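Local coordinates for reticulocyte binding protein (Streptococcus agalactiae COH1, PDB 3FAW) that is a cell-wall-anchored pullulanase that probably hydrolyses alpha-1,6-glucosidic linkages in pullulan and related alpha-glucans, at residues 576-590 against 648-661. Numbering follows the deposited sequence.
Sequences LTLHDVIAKSINKDP and TLIEAVKEYPYFIH
Lys-584 NZ donates to Leu-649 O at 2.7 Å, nearly in line with the carbonyl (C=O...N angle 172°), and makes a weak salt bridge with Glu-651 OE1 at 3.3 Å. A bend at chi2 (62°) in an otherwise extended chain carries the ammonium across the strand to Leu-649 O, its CD and CE passing Thr-648 CG2 at about a right angle. Farther on, Lys-654 N donates to Asp-589 OD2 at 3.3 Å from above the carboxylate plane, while Asp-589 OD1 caps Lys-591 N at the start of helix 590-609.

Among the apolar contacts, Ile-650 CG1 lies 3.6 Å from Lys-584 CA, directly against the helix backbone, and Val-653 CG2 packs on Pro-590 CD at 3.9 Å. At the other end, Leu-576 CD2 rests on His-661 CB at 3.6 Å.

Buried Asp-580 meets the Phe-659 ring obliquely, CG to CD1 3.4 Å, with the carboxylate and ring planes 67° apart. Its oxygens are held by hydrogen bonds: OD1 by His-579 ND1 and Thr-626 OG1, OD2 by Lys-627 N and a water that also joins Thr-577 N to Ile-660 O.

The helix has an N-cap at Thr-577 and ends in a Schellman motif with Asn-587, with positive phi, as its C-prime residue. Strands 648-649 and 658-660 form an antiparallel beta hairpin, which packs on a helix in the connection between the seventh and eighth strands of the catalytic TIM barrel, an architecture characteristic of the alpha-amylase family.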
ATOM      1  N   LEU A 576      -5.807  14.531   5.878  1.00 13.29           N
ATOM      2  CA  LEU A 576      -6.521  15.598   5.155  1.00 13.23           C
ATOM      3  C   LEU A 576      -5.993  15.759   3.731  1.00 13.33           C
ATOM      4  O   LEU A 576      -4.800  15.569   3.485  1.00 14.13           O
ATOM      5  CB  LEU A 576      -6.396  16.942   5.886  1.00 13.11           C
ATOM      6  CG  LEU A 576      -7.052  17.062   7.266  1.00 12.86           C
ATOM      7  CD1 LEU A 576      -6.593  18.336   7.965  1.00 12.89           C
ATOM      8  CD2 LEU A 576      -8.573  17.020   7.153  1.00  7.70           C
ATOM      9  N   THR A 577      -6.878  16.115   2.798  1.00 13.38           N
ATOM     10  CA  THR A 577      -6.454  16.455   1.438  1.00 13.53           C
ATOM     11  C   THR A 577      -5.580  17.711   1.483  1.00 12.84           C
ATOM     12  O   THR A 577      -5.617  18.468   2.457  1.00 10.77           O
ATOM     13  CB  THR A 577      -7.638  16.723   0.474  1.00 13.43           C
ATOM     14  OG1 THR A 577      -8.302  17.941   0.835  1.00 13.10           O
ATOM     15  CG2 THR A 577      -8.641  15.562   0.468  1.00 12.52           C
ATOM     16  N   LEU A 578      -4.804  17.927   0.424  1.00 10.16           N
ATOM     17  CA  LEU A 578      -3.929  19.093   0.331  1.00 10.94           C
ATOM     18  C   LEU A 578      -4.697  20.410   0.483  1.00 11.52           C
ATOM     19  O   LEU A 578      -4.238  21.325   1.165  1.00 11.93           O
ATOM     20  CB  LEU A 578      -3.167  19.086  -1.004  1.00 11.44           C
ATOM     21  CG  LEU A 578      -2.131  20.195  -1.200  1.00 11.10           C
ATOM     22  CD1 LEU A 578      -1.173  20.263  -0.014  1.00 11.20           C
ATOM     23  CD2 LEU A 578      -1.387  19.985  -2.515  1.00  9.35           C
ATOM     24  N   HIS A 579      -5.859  20.500  -0.157  1.00 11.43           N
ATOM     25  CA  HIS A 579      -6.727  21.675  -0.038  1.00 12.09           C
ATOM     26  C   HIS A 579      -7.174  21.904   1.410  1.00 12.95           C
ATOM     27  O   HIS A 579      -7.041  23.008   1.952  1.00 12.75           O
ATOM     28  CB  HIS A 579      -7.957  21.500  -0.935  1.00 12.97           C
ATOM     29  CG  HIS A 579      -8.978  22.582  -0.782  1.00 11.48           C
ATOM     30  ND1 HIS A 579      -9.985  22.526   0.156  1.00 10.49           N
ATOM     31  CD2 HIS A 579      -9.151  23.748  -1.451  1.00 12.61           C
ATOM     32  CE1 HIS A 579     -10.730  23.615   0.064  1.00 10.63           C
ATOM     33  NE2 HIS A 579     -10.247  24.371  -0.905  1.00  9.68           N
ATOM     34  N   ASP A 580      -7.696  20.846   2.026  1.00 11.91           N
ATOM     35  CA  ASP A 580      -8.283  20.931   3.362  1.00 11.55           C
ATOM     36  C   ASP A 580      -7.250  21.217   4.454  1.00 10.90           C
ATOM     37  O   ASP A 580      -7.541  21.941   5.407  1.00 12.51           O
ATOM     38  CB  ASP A 580      -9.055  19.647   3.693  1.00 10.92           C
ATOM     39  CG  ASP A 580     -10.296  19.454   2.822  1.00  8.76           C
ATOM     40  OD1 ASP A 580     -10.719  20.386   2.108  1.00  8.32           O
ATOM     41  OD2 ASP A 580     -10.865  18.350   2.864  1.00 10.92           O
ATOM     42  N   VAL A 581      -6.054  20.649   4.320  1.00 11.78           N
ATOM     43  CA  VAL A 581      -4.981  20.871   5.297  1.00 11.41           C
ATOM     44  C   VAL A 581      -4.404  22.289   5.174  1.00 10.97           C
ATOM     45  O   VAL A 581      -4.019  22.896   6.170  1.00 10.47           O
ATOM     46  CB  VAL A 581      -3.859  19.808   5.172  1.00 10.82           C
ATOM     47  CG1 VAL A 581      -2.991  20.056   3.931  1.00 12.62           C
ATOM     48  CG2 VAL A 581      -3.010  19.782   6.432  1.00 10.48           C
ATOM     49  N   ILE A 582      -4.360  22.818   3.953  1.00 12.22           N
ATOM     50  CA  ILE A 582      -3.977  24.215   3.735  1.00 11.01           C
ATOM     51  C   ILE A 582      -4.966  25.163   4.419  1.00 11.04           C
ATOM     52  O   ILE A 582      -4.554  26.074   5.132  1.00 10.30           O
ATOM     53  CB  ILE A 582      -3.864  24.553   2.230  1.00 11.92           C
ATOM     54  CG1 ILE A 582      -2.577  23.955   1.655  1.00 10.82           C
ATOM     55  CG2 ILE A 582      -3.879  26.068   2.008  1.00  9.33           C
ATOM     56  CD1 ILE A 582      -2.504  23.979   0.136  1.00 10.08           C
ATOM     57  N   ALA A 583      -6.263  24.933   4.211  1.00 11.42           N
ATOM     58  CA  ALA A 583      -7.316  25.760   4.812  1.00 12.02           C
ATOM     59  C   ALA A 583      -7.296  25.684   6.339  1.00 13.24           C
ATOM     60  O   ALA A 583      -7.517  26.691   7.024  1.00 11.97           O
ATOM     61  CB  ALA A 583      -8.687  25.345   4.283  1.00 12.12           C
ATOM     62  N   LYS A 584      -7.036  24.486   6.860  1.00 14.25           N
ATOM     63  CA  LYS A 584      -6.887  24.275   8.301  1.00 15.70           C
ATOM     64  C   LYS A 584      -5.643  24.973   8.841  1.00 16.35           C
ATOM     65  O   LYS A 584      -5.699  25.624   9.885  1.00 15.39           O
ATOM     66  CB  LYS A 584      -6.818  22.774   8.622  1.00 16.14           C
ATOM     67  CG  LYS A 584      -6.403  22.439  10.058  1.00 17.81           C
ATOM     68  CD  LYS A 584      -7.389  22.971  11.089  1.00 19.23           C
ATOM     69  CE  LYS A 584      -6.954  22.626  12.509  1.00 19.42           C
ATOM     70  NZ  LYS A 584      -7.932  23.105  13.525  1.00 19.53           N
ATOM     71  N   SER A 585      -4.531  24.839   8.121  1.00 16.86           N
ATOM     72  CA  SER A 585      -3.240  25.365   8.581  1.00 16.56           C
ATOM     73  C   SER A 585      -3.214  26.890   8.683  1.00 15.89           C
ATOM     74  O   SER A 585      -2.663  27.439   9.638  1.00 14.68           O
ATOM     75  CB  SER A 585      -2.110  24.869   7.680  1.00 16.42           C
ATOM     76  OG  SER A 585      -1.967  23.459   7.789  1.00 19.31           O
ATOM     77  N   ILE A 586      -3.812  27.562   7.702  1.00 15.51           N
ATOM     78  CA  ILE A 586      -3.946  29.027   7.723  1.00 14.81           C
ATOM     79  C   ILE A 586      -5.203  29.497   8.467  1.00 16.20           C
ATOM     80  O   ILE A 586      -5.374  30.696   8.691  1.00 16.69           O
ATOM     81  CB  ILE A 586      -3.948  29.635   6.284  1.00 13.94           C
ATOM     82  CG1 ILE A 586      -5.232  29.283   5.523  1.00 12.89           C
ATOM     83  CG2 ILE A 586      -2.721  29.175   5.510  1.00 14.45           C
ATOM     84  CD1 ILE A 586      -5.233  29.715   4.061  1.00 12.43           C
ATOM     85  N   ASN A 587      -6.077  28.555   8.830  1.00 16.92           N
ATOM     86  CA  ASN A 587      -7.352  28.848   9.493  1.00 17.53           C
ATOM     87  C   ASN A 587      -8.221  29.844   8.716  1.00 17.82           C
ATOM     88  O   ASN A 587      -8.532  30.933   9.206  1.00 17.05           O
ATOM     89  CB  ASN A 587      -7.124  29.338  10.935  1.00 17.88           C
ATOM     90  CG  ASN A 587      -8.425  29.439  11.734  1.00 18.66           C
ATOM     91  OD1 ASN A 587      -8.661  30.420  12.445  1.00 18.37           O
ATOM     92  ND2 ASN A 587      -9.277  28.429  11.605  1.00 12.37           N
ATOM     93  N   LYS A 588      -8.606  29.464   7.502  1.00 18.75           N
ATOM     94  CA  LYS A 588      -9.478  30.297   6.674  1.00 18.35           C
ATOM     95  C   LYS A 588     -10.634  29.492   6.066  1.00 18.13           C
ATOM     96  O   LYS A 588     -10.499  28.300   5.780  1.00 13.69           O
ATOM     97  CB  LYS A 588      -8.661  30.987   5.583  1.00 18.93           C
ATOM     98  CG  LYS A 588      -7.708  32.047   6.125  1.00 19.61           C
ATOM     99  CD  LYS A 588      -7.028  32.820   5.005  1.00 21.35           C
ATOM    100  CE  LYS A 588      -6.202  33.970   5.555  1.00 23.84           C
ATOM    101  NZ  LYS A 588      -5.601  34.796   4.472  1.00 25.58           N
ATOM    102  N   ASP A 589     -11.773  30.159   5.893  1.00 18.04           N
ATOM    103  CA  ASP A 589     -12.968  29.548   5.314  1.00 18.93           C
ATOM    104  C   ASP A 589     -12.836  29.558   3.793  1.00 19.71           C
ATOM    105  O   ASP A 589     -12.670  30.627   3.204  1.00 19.67           O
ATOM    106  CB  ASP A 589     -14.220  30.329   5.739  1.00 18.29           C
ATOM    107  CG  ASP A 589     -15.520  29.584   5.444  1.00 18.29           C
ATOM    108  OD1 ASP A 589     -15.518  28.624   4.649  1.00 18.98           O
ATOM    109  OD2 ASP A 589     -16.563  29.965   6.017  1.00 21.64           O
ATOM    110  N   PRO A 590     -12.887  28.370   3.151  1.00 20.93           N
ATOM    111  CA  PRO A 590     -12.905  28.289   1.683  1.00 22.84           C
ATOM    112  C   PRO A 590     -14.028  29.080   0.990  1.00 24.47           C
ATOM    113  O   PRO A 590     -13.913  29.380  -0.196  1.00 26.62           O
ATOM    114  CB  PRO A 590     -13.077  26.789   1.415  1.00 23.27           C
ATOM    115  CG  PRO A 590     -12.559  26.119   2.629  1.00 21.41           C
ATOM    116  CD  PRO A 590     -12.887  27.028   3.767  1.00 20.83           C
ATOM    117  N   THR A 648     -11.924  16.887  11.330  1.00 17.17           N
ATOM    118  CA  THR A 648     -11.079  17.974  11.817  1.00 16.88           C
ATOM    119  C   THR A 648     -11.842  19.288  11.680  1.00 16.08           C
ATOM    120  O   THR A 648     -12.374  19.595  10.613  1.00 16.11           O
ATOM    121  CB  THR A 648      -9.755  18.047  11.022  1.00 16.16           C
ATOM    122  OG1 THR A 648      -8.961  16.889  11.313  1.00 17.75           O
ATOM    123  CG2 THR A 648      -8.967  19.311  11.367  1.00 15.21           C
ATOM    124  N   LEU A 649     -11.882  20.052  12.767  1.00 16.57           N
ATOM    125  CA  LEU A 649     -12.574  21.335  12.812  1.00 17.55           C
ATOM    126  C   LEU A 649     -11.659  22.452  12.325  1.00 18.27           C
ATOM    127  O   LEU A 649     -10.521  22.571  12.777  1.00 19.55           O
ATOM    128  CB  LEU A 649     -13.020  21.637  14.247  1.00 16.86           C
ATOM    129  CG  LEU A 649     -13.816  22.924  14.511  1.00 18.64           C
ATOM    130  CD1 LEU A 649     -15.242  22.831  13.957  1.00 12.69           C
ATOM    131  CD2 LEU A 649     -13.836  23.220  16.010  1.00 18.05           C
ATOM    132  N   ILE A 650     -12.163  23.258  11.397  1.00 19.53           N
ATOM    133  CA  ILE A 650     -11.522  24.518  11.024  1.00 20.32           C
ATOM    134  C   ILE A 650     -12.350  25.643  11.646  1.00 20.82           C
ATOM    135  O   ILE A 650     -13.489  25.886  11.243  1.00 20.10           O
ATOM    136  CB  ILE A 650     -11.437  24.696   9.489  1.00 20.73           C
ATOM    137  CG1 ILE A 650     -10.419  23.725   8.888  1.00 21.38           C
ATOM    138  CG2 ILE A 650     -11.009  26.118   9.132  1.00 18.55           C
ATOM    139  CD1 ILE A 650     -10.724  22.271   9.107  1.00 25.34           C
ATOM    140  N   GLU A 651     -11.764  26.315  12.634  1.00 22.48           N
ATOM    141  CA  GLU A 651     -12.475  27.291  13.459  1.00 24.06           C
ATOM    142  C   GLU A 651     -13.053  28.473  12.671  1.00 23.60           C
ATOM    143  O   GLU A 651     -14.104  28.993  13.031  1.00 24.48           O
ATOM    144  CB  GLU A 651     -11.557  27.819  14.578  1.00 25.41           C
ATOM    145  CG  GLU A 651     -11.355  26.853  15.754  1.00 28.25           C
ATOM    146  CD  GLU A 651     -10.278  25.796  15.516  1.00 33.40           C
ATOM    147  OE1 GLU A 651      -9.685  25.755  14.414  1.00 34.96           O
ATOM    148  OE2 GLU A 651     -10.026  24.998  16.447  1.00 34.48           O
ATOM    149  N   ALA A 652     -12.375  28.877  11.598  1.00 22.42           N
ATOM    150  CA  ALA A 652     -12.765  30.059  10.819  1.00 21.85           C
ATOM    151  C   ALA A 652     -13.981  29.830   9.920  1.00 20.98           C
ATOM    152  O   ALA A 652     -14.559  30.789   9.408  1.00 19.60           O
ATOM    153  CB  ALA A 652     -11.585  30.548   9.977  1.00 21.40           C
ATOM    154  N   VAL A 653     -14.356  28.570   9.714  1.00 20.94           N
ATOM    155  CA  VAL A 653     -15.497  28.237   8.860  1.00 21.45           C
ATOM    156  C   VAL A 653     -16.820  28.432   9.605  1.00 21.97           C
ATOM    157  O   VAL A 653     -16.978  27.970  10.738  1.00 21.55           O
ATOM    158  CB  VAL A 653     -15.403  26.789   8.324  1.00 21.40           C
ATOM    159  CG1 VAL A 653     -16.663  26.418   7.549  1.00 21.46           C
ATOM    160  CG2 VAL A 653     -14.167  26.628   7.449  1.00 19.51           C
ATOM    161  N   LYS A 654     -17.763  29.113   8.953  1.00 22.69           N
ATOM    162  CA  LYS A 654     -19.058  29.434   9.553  1.00 23.44           C
ATOM    163  C   LYS A 654     -20.069  28.302   9.355  1.00 22.48           C
ATOM    164  O   LYS A 654     -20.683  27.833  10.317  1.00 22.04           O
ATOM    165  CB  LYS A 654     -19.616  30.727   8.951  1.00 23.68           C
ATOM    166  CG  LYS A 654     -18.725  31.944   9.150  1.00 26.57           C
ATOM    167  CD  LYS A 654     -19.419  33.218   8.683  1.00 27.24           C
ATOM    168  CE  LYS A 654     -18.548  34.443   8.897  1.00 29.56           C
ATOM    169  NZ  LYS A 654     -17.365  34.450   7.996  1.00 29.50           N
ATOM    170  N   GLU A 655     -20.243  27.884   8.102  1.00 20.54           N
ATOM    171  CA  GLU A 655     -21.153  26.792   7.761  1.00 19.73           C
ATOM    172  C   GLU A 655     -20.377  25.542   7.306  1.00 18.57           C
ATOM    173  O   GLU A 655     -19.529  25.619   6.414  1.00 18.13           O
ATOM    174  CB  GLU A 655     -22.160  27.253   6.698  1.00 19.88           C
ATOM    175  CG  GLU A 655     -23.144  28.310   7.227  1.00 21.19           C
ATOM    176  CD  GLU A 655     -24.186  28.762   6.213  1.00 20.77           C
ATOM    177  OE1 GLU A 655     -24.225  28.221   5.086  1.00 22.41           O
ATOM    178  OE2 GLU A 655     -24.978  29.669   6.552  1.00 23.68           O
ATOM    179  N   TYR A 656     -20.678  24.407   7.942  1.00 17.90           N
ATOM    180  CA  TYR A 656     -20.004  23.118   7.703  1.00 18.08           C
ATOM    181  C   TYR A 656     -18.496  23.179   7.981  1.00 16.99           C
ATOM    182  O   TYR A 656     -17.694  23.130   7.048  1.00 16.79           O
ATOM    183  CB  TYR A 656     -20.248  22.621   6.273  1.00 19.06           C
ATOM    184  CG  TYR A 656     -21.702  22.478   5.883  1.00 20.08           C
ATOM    185  CD1 TYR A 656     -22.539  21.582   6.542  1.00 19.20           C
ATOM    186  CD2 TYR A 656     -22.233  23.223   4.833  1.00 21.41           C
ATOM    187  CE1 TYR A 656     -23.869  21.441   6.170  1.00 20.62           C
ATOM    188  CE2 TYR A 656     -23.561  23.090   4.456  1.00 20.63           C
ATOM    189  CZ  TYR A 656     -24.374  22.199   5.126  1.00 21.21           C
ATOM    190  OH  TYR A 656     -25.691  22.064   4.754  1.00 24.29           O
ATOM    191  N   PRO A 657     -18.105  23.278   9.267  1.00 16.29           N
ATOM    192  CA  PRO A 657     -16.702  23.481   9.635  1.00 15.81           C
ATOM    193  C   PRO A 657     -15.834  22.217   9.731  1.00 15.98           C
ATOM    194  O   PRO A 657     -14.613  22.335   9.882  1.00 16.60           O
ATOM    195  CB  PRO A 657     -16.813  24.138  11.010  1.00 15.56           C
ATOM    196  CG  PRO A 657     -18.034  23.530  11.605  1.00 15.16           C
ATOM    197  CD  PRO A 657     -18.972  23.219  10.460  1.00 15.76           C
ATOM    198  N   TYR A 658     -16.445  21.034   9.648  1.00 15.70           N
ATOM    199  CA  TYR A 658     -15.720  19.767   9.813  1.00 15.26           C
ATOM    200  C   TYR A 658     -15.261  19.177   8.476  1.00 14.78           C
ATOM    201  O   TYR A 658     -16.021  19.129   7.513  1.00 13.80           O
ATOM    202  CB  TYR A 658     -16.578  18.751  10.573  1.00 15.69           C
ATOM    203  CG  TYR A 658     -16.849  19.136  12.014  1.00 13.57           C
ATOM    204  CD1 TYR A 658     -15.895  18.917  13.004  1.00 13.15           C
ATOM    205  CD2 TYR A 658     -18.060  19.715  12.387  1.00 15.70           C
ATOM    206  CE1 TYR A 658     -16.142  19.265  14.334  1.00 14.57           C
ATOM    207  CE2 TYR A 658     -18.317  20.069  13.710  1.00 12.79           C
ATOM    208  CZ  TYR A 658     -17.354  19.839  14.679  1.00 15.14           C
ATOM    209  OH  TYR A 658     -17.598  20.189  15.989  1.00 18.80           O
ATOM    210  N   PHE A 659     -14.001  18.741   8.443  1.00 15.48           N
ATOM    211  CA  PHE A 659     -13.387  18.121   7.268  1.00 15.39           C
ATOM    212  C   PHE A 659     -12.824  16.754   7.673  1.00 15.62           C
ATOM    213  O   PHE A 659     -12.223  16.614   8.737  1.00 15.85           O
ATOM    214  CB  PHE A 659     -12.253  19.002   6.721  1.00 15.29           C
ATOM    215  CG  PHE A 659     -12.697  20.376   6.262  1.00 15.44           C
ATOM    216  CD1 PHE A 659     -12.714  20.698   4.914  1.00 15.71           C
ATOM    217  CD2 PHE A 659     -13.071  21.349   7.180  1.00 13.47           C
ATOM    218  CE1 PHE A 659     -13.107  21.963   4.488  1.00 18.29           C
ATOM    219  CE2 PHE A 659     -13.469  22.613   6.766  1.00 15.72           C
ATOM    220  CZ  PHE A 659     -13.488  22.921   5.417  1.00 15.71           C
ATOM    221  N   ILE A 660     -13.008  15.751   6.818  1.00 16.29           N
ATOM    222  CA  ILE A 660     -12.625  14.376   7.151  1.00 15.34           C
ATOM    223  C   ILE A 660     -11.155  14.101   6.833  1.00 14.41           C
ATOM    224  O   ILE A 660     -10.710  14.291   5.700  1.00 12.44           O
ATOM    225  CB  ILE A 660     -13.517  13.348   6.420  1.00 15.81           C
ATOM    226  CG1 ILE A 660     -15.001  13.584   6.749  1.00 15.57           C
ATOM    227  CG2 ILE A 660     -13.111  11.926   6.786  1.00 15.13           C
ATOM    228  CD1 ILE A 660     -15.331  13.619   8.238  1.00 12.02           C
ATOM    229  N   HIS A 661     -10.416  13.649   7.847  1.00 13.99           N
ATOM    230  CA  HIS A 661      -8.995  13.319   7.707  1.00 14.42           C
ATOM    231  C   HIS A 661      -8.739  11.812   7.595  1.00 14.61           C
ATOM    232  O   HIS A 661      -7.600  11.392   7.411  1.00 13.64           O
ATOM    233  CB  HIS A 661      -8.181  13.897   8.875  1.00 14.82           C
ATOM    234  CG  HIS A 661      -8.572  13.359  10.216  1.00 15.41           C
ATOM    235  ND1 HIS A 661      -9.444  14.020  11.056  1.00 15.76           N
ATOM    236  CD2 HIS A 661      -8.204  12.229  10.866  1.00 13.71           C
ATOM    237  CE1 HIS A 661      -9.601  13.315  12.163  1.00 13.79           C
ATOM    238  NE2 HIS A 661      -8.862  12.224  12.072  1.00 12.12           N
TER
HETATM  239  O   HOH W   1      -9.645  16.168   3.781  1.00  9.71           O